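Local atomic coordinates of ORF14 (Streptomyces clavuligerus, PDB entry 2WPX), a protein that binds acetyl-CoA and probably acts as an acyltransferase of the tandem GNAT type in the clavulanic acid biosynthesis pathway. Residues L25-L30 with V71-L76; E19-W24 with G48-A53; L76-P79 with T84-V87. All coordinates share one frame; numbering follows the deposited sequence.

How the contacts relate
All three contacts lie in the N-terminal GNAT region of the chain. Contacts 1 and 2 share helix 18-33, whose earlier turns pack on helix 43-51 (contact 2) and whose later turns rest on strand 69-79 (contact 1). Their centres are about 10 Å apart, and their segments alternate along the sequence. R75 and A73 on the strand touch residues of contact 2, so the two helices pack on the same face of the strand and the contacts join directly. Contact 3 continues strand 69-79 from L76 into its hairpin with strand 84-92; its centre is about 17 Å from each of the others. The hairpin's second strand runs on to L90 and V92, which bind acetyl-CoA.

Contact 1. Residues L25-L30 with V71-L76; sequences LDLMAL and VGALRL
V71 and G72, the strand residues on which L27 rests, both hydrogen-bond through their backbones to V64 of the neighbouring strand, and this doubling of two residues against one is a classic beta bulge. Of residues 25-30, L27 makes the contact. Its CG lies anti to the backbone N (chi1 172°), which carries the forked end of the side chain down onto the strand. L27 CD2 sits 3.8 Å from G72 CA and 4.0 Å from A73 CB, while the other branch, L27 CD1, comes within 4.4 Å of V71 C. Much of what L27 covers is therefore main chain, and a branched apolar side chain suits a surface made of glycine and alanine. G72 is almost fully stretched, with phi near 180°, a conformation that glycine adopts easily. Segment 25-30 crosses segment 71-76 nearly at right angles (101°), their axes 9.0 Å apart at closest approach. This is the GNAT arrangement, in which helices cover both faces of the sheet: on the face away from L27, L74 packs against H108, A109 and L112 of helix 101-115. The leucine also touches L91 and H93, which flank the acetyl-CoA-binding V92 in the sequence. Further along the strand, on L27's side of it, R75 forms a salt bridge through NH2 with D61 OD2.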
# COMPACT_ATOMS: atom_id res chain seq x y z
N LEU A 25 11.33 10.97 -10.63
CA LEU A 25 12.03 9.90 -9.92
C LEU A 25 12.99 10.55 -8.90
O LEU A 25 12.97 10.19 -7.69
CB LEU A 25 12.78 8.98 -10.91
CG LEU A 25 11.94 8.11 -11.85
CD1 LEU A 25 12.81 7.23 -12.72
CD2 LEU A 25 11.03 7.23 -10.98
N ASP A 26 13.77 11.54 -9.36
CA ASP A 26 14.64 12.31 -8.50
C ASP A 26 13.96 13.10 -7.39
O ASP A 26 14.43 13.16 -6.27
CB ASP A 26 15.45 13.26 -9.34
CG ASP A 26 16.42 12.53 -10.22
OD1 ASP A 26 16.94 13.12 -11.21
OD2 ASP A 26 16.64 11.33 -9.93
N LEU A 27 12.87 13.78 -7.70
CA LEU A 27 12.12 14.43 -6.66
C LEU A 27 11.78 13.43 -5.56
O LEU A 27 11.85 13.76 -4.37
CB LEU A 27 10.83 14.96 -7.26
CG LEU A 27 9.78 15.52 -6.30
CD1 LEU A 27 10.33 16.84 -5.81
CD2 LEU A 27 8.42 15.69 -6.99
N MET A 28 11.37 12.23 -5.94
CA MET A 28 10.95 11.26 -4.94
C MET A 28 12.15 10.77 -4.11
O MET A 28 12.08 10.76 -2.88
CB MET A 28 10.15 10.08 -5.55
CG MET A 28 8.72 10.46 -5.89
SD MET A 28 7.81 9.05 -6.56
CE MET A 28 8.74 8.74 -8.06
N ALA A 29 13.21 10.35 -4.79
CA ALA A 29 14.44 9.90 -4.11
C ALA A 29 14.92 10.95 -3.10
O ALA A 29 15.33 10.61 -1.97
CB ALA A 29 15.53 9.64 -5.14
N LEU A 30 14.89 12.22 -3.48
CA LEU A 30 15.31 13.29 -2.57
C LEU A 30 14.33 13.52 -1.43
O LEU A 30 14.77 13.67 -0.29
CB LEU A 30 15.63 14.56 -3.34
CG LEU A 30 16.29 15.81 -2.75
CD1 LEU A 30 15.30 16.57 -1.89
CD2 LEU A 30 17.60 15.57 -1.98
N VAL A 71 9.13 20.74 -9.33
CA VAL A 71 9.27 21.02 -7.95
C VAL A 71 8.15 20.38 -7.16
O VAL A 71 8.05 20.59 -5.93
CB VAL A 71 9.37 22.55 -7.68
CG1 VAL A 71 10.71 23.07 -8.20
CG2 VAL A 71 8.21 23.27 -8.33
N GLY A 72 7.31 19.60 -7.83
CA GLY A 72 6.26 18.86 -7.10
C GLY A 72 5.47 17.98 -8.04
O GLY A 72 5.65 18.02 -9.25
N ALA A 73 4.58 17.18 -7.48
CA ALA A 73 3.90 16.17 -8.26
C ALA A 73 2.56 15.94 -7.62
O ALA A 73 2.44 15.98 -6.42
CB ALA A 73 4.70 14.89 -8.26
N LEU A 74 1.54 15.74 -8.43
CA LEU A 74 0.23 15.36 -7.93
C LEU A 74 -0.27 14.12 -8.66
O LEU A 74 -0.29 14.13 -9.85
CB LEU A 74 -0.76 16.48 -8.22
CG LEU A 74 -2.25 16.20 -8.04
CD1 LEU A 74 -2.60 16.12 -6.56
CD2 LEU A 74 -3.09 17.29 -8.76
N ARG A 75 -0.72 13.09 -7.97
CA ARG A 75 -1.23 11.91 -8.67
C ARG A 75 -2.60 11.59 -8.11
O ARG A 75 -2.76 11.43 -6.90
CB ARG A 75 -0.29 10.71 -8.46
CG ARG A 75 1.20 10.96 -8.88
CD ARG A 75 1.96 9.59 -9.18
NE ARG A 75 1.31 8.76 -10.22
CZ ARG A 75 1.58 7.48 -10.41
NH1 ARG A 75 2.51 6.90 -9.65
NH2 ARG A 75 0.95 6.77 -11.33
N LEU A 76 -3.59 11.49 -8.99
CA LEU A 76 -4.91 11.05 -8.60
C LEU A 76 -5.21 9.68 -9.09
O LEU A 76 -4.83 9.32 -10.21
CB LEU A 76 -5.99 11.95 -9.18
CG LEU A 76 -6.10 13.32 -8.53
CD1 LEU A 76 -7.46 13.86 -8.86
CD2 LEU A 76 -5.83 13.29 -7.01

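Contact 2. Residues E19-W24 with G48-A53; sequences ETVGQW and GSLRFA
W24 sets the far end of its six-membered ring against the isobutyl group of L50, the two side chains sliding past each other in opposite directions. W24 CZ3 lies 3.9 Å from L50 CD1, and W24 CH2 is 4.1 Å from L50 CD2, so both methyls share the ring, with CD1 coming in obliquely. With CG anti to the backbone N (chi1 175°), the indole is thrown outward from its own helix, and tryptophan is long and flat enough to span the distance to the next one. V21, one turn earlier, meets the same leucine tip to tip, V21 CG2 lying 4.1 Å from L50 CD1. L50 CD1 thus sits in the notch formed by V21 and W24. The pair of helices, 18-33 and 43-51, occupies the place of the first two helices of a GNAT fold, lying over strand 69-79; W24 touches A73 and R75 of that strand as well. S49 OG stands at the edge of the indole, near its plane and 4.1 Å from W24 CH2. That hydroxyl is hydrogen-bonded to M46 O and to R75 NH1, so serine suits a place beside both the ring edge and the arginine. On another side of the first helix Q23 NE2 donates to E19 OE1 one turn back, 3.2 Å long, approaching from above the carboxylate plane, while Q23 OE1 accepts from V70 N.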
# COMPACT_ATOMS: atom_id res chain seq x y z
N GLU A 19 12.68 12.79 -19.76
CA GLU A 19 13.20 13.93 -19.01
C GLU A 19 12.36 14.25 -17.81
O GLU A 19 12.91 14.32 -16.70
CB GLU A 19 13.38 15.18 -19.89
CG GLU A 19 13.83 16.42 -19.07
CD GLU A 19 15.33 16.38 -18.69
OE1 GLU A 19 15.61 16.15 -17.48
OE2 GLU A 19 16.21 16.60 -19.60
N THR A 20 11.04 14.43 -18.01
CA THR A 20 10.08 14.64 -16.90
C THR A 20 9.99 13.43 -15.95
O THR A 20 9.97 13.62 -14.73
CB THR A 20 8.64 15.08 -17.37
OG1 THR A 20 8.75 16.14 -18.31
CG2 THR A 20 7.82 15.64 -16.22
N VAL A 21 9.95 12.20 -16.46
CA VAL A 21 9.96 11.06 -15.54
C VAL A 21 11.20 11.02 -14.67
O VAL A 21 11.09 10.77 -13.47
CB VAL A 21 9.86 9.68 -16.23
CG1 VAL A 21 9.94 8.60 -15.19
CG2 VAL A 21 8.56 9.57 -17.01
N GLY A 22 12.37 11.21 -15.28
CA GLY A 22 13.64 11.28 -14.55
C GLY A 22 13.66 12.27 -13.39
O GLY A 22 14.08 11.93 -12.27
N GLN A 23 13.20 13.49 -13.66
CA GLN A 23 12.98 14.49 -12.60
C GLN A 23 12.02 14.08 -11.52
O GLN A 23 12.24 14.36 -10.37
CB GLN A 23 12.57 15.87 -13.19
CG GLN A 23 13.86 16.66 -13.49
CD GLN A 23 13.62 17.96 -14.23
OE1 GLN A 23 12.92 18.83 -13.73
NE2 GLN A 23 14.24 18.10 -15.41
N TRP A 24 10.92 13.47 -11.89
CA TRP A 24 9.97 12.98 -10.90
C TRP A 24 10.60 11.89 -9.99
O TRP A 24 10.44 11.89 -8.74
CB TRP A 24 8.77 12.43 -11.67
CG TRP A 24 7.78 11.82 -10.87
CD1 TRP A 24 7.01 12.42 -9.96
CD2 TRP A 24 7.36 10.45 -10.94
NE1 TRP A 24 6.13 11.50 -9.41
CE2 TRP A 24 6.31 10.29 -10.03
CE3 TRP A 24 7.79 9.34 -11.67
CZ2 TRP A 24 5.67 9.05 -9.82
CZ3 TRP A 24 7.13 8.13 -11.49
CH2 TRP A 24 6.11 7.99 -10.53
N GLY A 48 6.62 1.87 -13.68
CA GLY A 48 5.56 0.98 -14.06
C GLY A 48 4.27 1.46 -13.45
O GLY A 48 3.21 1.17 -14.00
N SER A 49 4.34 2.18 -12.32
CA SER A 49 3.10 2.69 -11.72
C SER A 49 2.41 3.76 -12.60
O SER A 49 1.23 4.11 -12.36
CB SER A 49 3.30 3.25 -10.32
OG SER A 49 3.83 4.56 -10.36
N LEU A 50 3.09 4.24 -13.63
CA LEU A 50 2.48 5.20 -14.55
C LEU A 50 1.79 4.48 -15.70
O LEU A 50 0.90 5.04 -16.33
CB LEU A 50 3.54 6.15 -15.16
CG LEU A 50 4.34 7.04 -14.22
CD1 LEU A 50 5.52 7.65 -15.02
CD2 LEU A 50 3.44 8.11 -13.59
N ARG A 51 2.23 3.24 -15.97
CA ARG A 51 1.81 2.53 -17.16
C ARG A 51 0.68 1.53 -16.87
O ARG A 51 -0.18 1.22 -17.72
CB ARG A 51 3.02 1.83 -17.77
CG ARG A 51 4.21 2.80 -18.13
CD ARG A 51 5.10 2.24 -19.28
NE ARG A 51 5.91 1.13 -18.79
CZ ARG A 51 6.33 0.09 -19.50
NH1 ARG A 51 6.02 -0.05 -20.80
NH2 ARG A 51 7.06 -0.84 -18.90
N PHE A 52 0.70 1.04 -15.63
CA PHE A 52 -0.10 -0.11 -15.21
C PHE A 52 -0.85 0.23 -13.95
O PHE A 52 -0.28 0.21 -12.87
CB PHE A 52 0.79 -1.30 -14.94
CG PHE A 52 1.69 -1.63 -16.07
CD1 PHE A 52 3.04 -1.37 -16.00
CD2 PHE A 52 1.19 -2.22 -17.23
CE1 PHE A 52 3.89 -1.71 -17.09
CE2 PHE A 52 2.01 -2.54 -18.28
CZ PHE A 52 3.37 -2.28 -18.21
N ALA A 53 -2.13 0.54 -14.11
CA ALA A 53 -2.90 0.97 -13.01
C ALA A 53 -3.64 -0.23 -12.45
O ALA A 53 -3.77 -1.29 -13.11
CB ALA A 53 -3.88 2.10 -13.43

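Contact 3. Residues L76-P79 with T84-V87; sequences LALP and TARV
A77 and R86 pair through their backbones near the turn of an antiparallel beta hairpin, formed by strands 69-79 and 84-92 of the GNAT fold. A77 N donates to R86 O at 2.8 Å, and R86 N donates back to A77 O at 3.0 Å, with N-H...O angles of 164° and 169°. On the same face of the sheet the R86 side chain folds back over its partner: bent at chi3 (33°), it brings one face of the guanidinium over A77 CB, which is 3.4 Å from R86 NH1. Alanine is small enough to be covered in this way, and the same NH1 forms a salt bridge with D88 OD2, a second partner consistent with the bent shape. The opposite face is apolar. L76 and V87, a non-hydrogen-bonded pair, cross obliquely with L76 CD2 3.8 Å from V87 CG2, and L78 reaches back so that L78 CD1 comes to 3.5 Å from A85 CB. Helix 101-115 covers this side, L112 touching L76 and A113 touching A85; the methyl of A85 is small enough for both leucines to pack on it, L76 CD1 more loosely at 4.2 Å from A85 CB. The V87 side chain comes within about 5 Å of the bound acetyl-CoA and close to L90, one of the residues that bind it. At the turn end of the hairpin P79 has no N-H to give; its ring carbon P79 CD sits 3.4 Å from T84 O, and that oxygen accepts instead from R118 NH1.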
# COMPACT_ATOMS: atom_id res chain seq x y z
N LEU A 76 -3.59 11.49 -8.99
CA LEU A 76 -4.91 11.05 -8.60
C LEU A 76 -5.21 9.68 -9.09
O LEU A 76 -4.83 9.32 -10.21
CB LEU A 76 -5.99 11.95 -9.18
CG LEU A 76 -6.10 13.32 -8.53
CD1 LEU A 76 -7.46 13.86 -8.86
CD2 LEU A 76 -5.83 13.29 -7.01
N ALA A 77 -5.95 8.91 -8.31
CA ALA A 77 -6.46 7.62 -8.80
C ALA A 77 -7.94 7.76 -8.82
O ALA A 77 -8.53 8.22 -7.85
CB ALA A 77 -6.01 6.43 -7.89
N LEU A 78 -8.55 7.40 -9.94
CA LEU A 78 -10.00 7.55 -10.08
C LEU A 78 -10.62 6.18 -10.21
O LEU A 78 -10.53 5.56 -11.28
CB LEU A 78 -10.37 8.40 -11.32
CG LEU A 78 -9.92 9.87 -11.41
CD1 LEU A 78 -10.23 10.70 -10.19
CD2 LEU A 78 -8.49 9.97 -11.78
N PRO A 79 -11.24 5.68 -9.14
CA PRO A 79 -11.96 4.40 -9.28
C PRO A 79 -13.13 4.52 -10.27
O PRO A 79 -14.01 5.39 -10.10
CB PRO A 79 -12.50 4.15 -7.86
CG PRO A 79 -11.72 5.11 -6.96
CD PRO A 79 -11.44 6.29 -7.82
N THR A 84 -15.55 9.32 -5.96
CA THR A 84 -14.33 9.68 -5.24
C THR A 84 -13.11 9.89 -6.13
O THR A 84 -12.95 9.26 -7.17
CB THR A 84 -13.98 8.51 -4.30
OG1 THR A 84 -14.75 8.66 -3.09
CG2 THR A 84 -12.55 8.54 -3.96
N ALA A 85 -12.22 10.77 -5.69
CA ALA A 85 -10.91 10.86 -6.28
C ALA A 85 -9.89 10.76 -5.16
O ALA A 85 -9.93 11.56 -4.21
CB ALA A 85 -10.76 12.14 -6.99
N ARG A 86 -8.97 9.81 -5.29
CA ARG A 86 -8.01 9.53 -4.28
C ARG A 86 -6.62 10.14 -4.60
O ARG A 86 -6.07 9.95 -5.70
CB ARG A 86 -7.86 8.04 -4.15
CG ARG A 86 -6.65 7.70 -3.34
CD ARG A 86 -6.71 6.27 -2.83
NE ARG A 86 -7.40 5.34 -3.75
CZ ARG A 86 -6.77 4.67 -4.72
NH1 ARG A 86 -5.47 4.87 -4.89
NH2 ARG A 86 -7.44 3.82 -5.52
N VAL A 87 -6.05 10.84 -3.62
CA VAL A 87 -4.74 11.43 -3.82
C VAL A 87 -3.65 10.42 -3.59
O VAL A 87 -3.34 10.13 -2.47
CB VAL A 87 -4.52 12.68 -2.93
CG1 VAL A 87 -3.13 13.27 -3.18
CG2 VAL A 87 -5.59 13.72 -3.26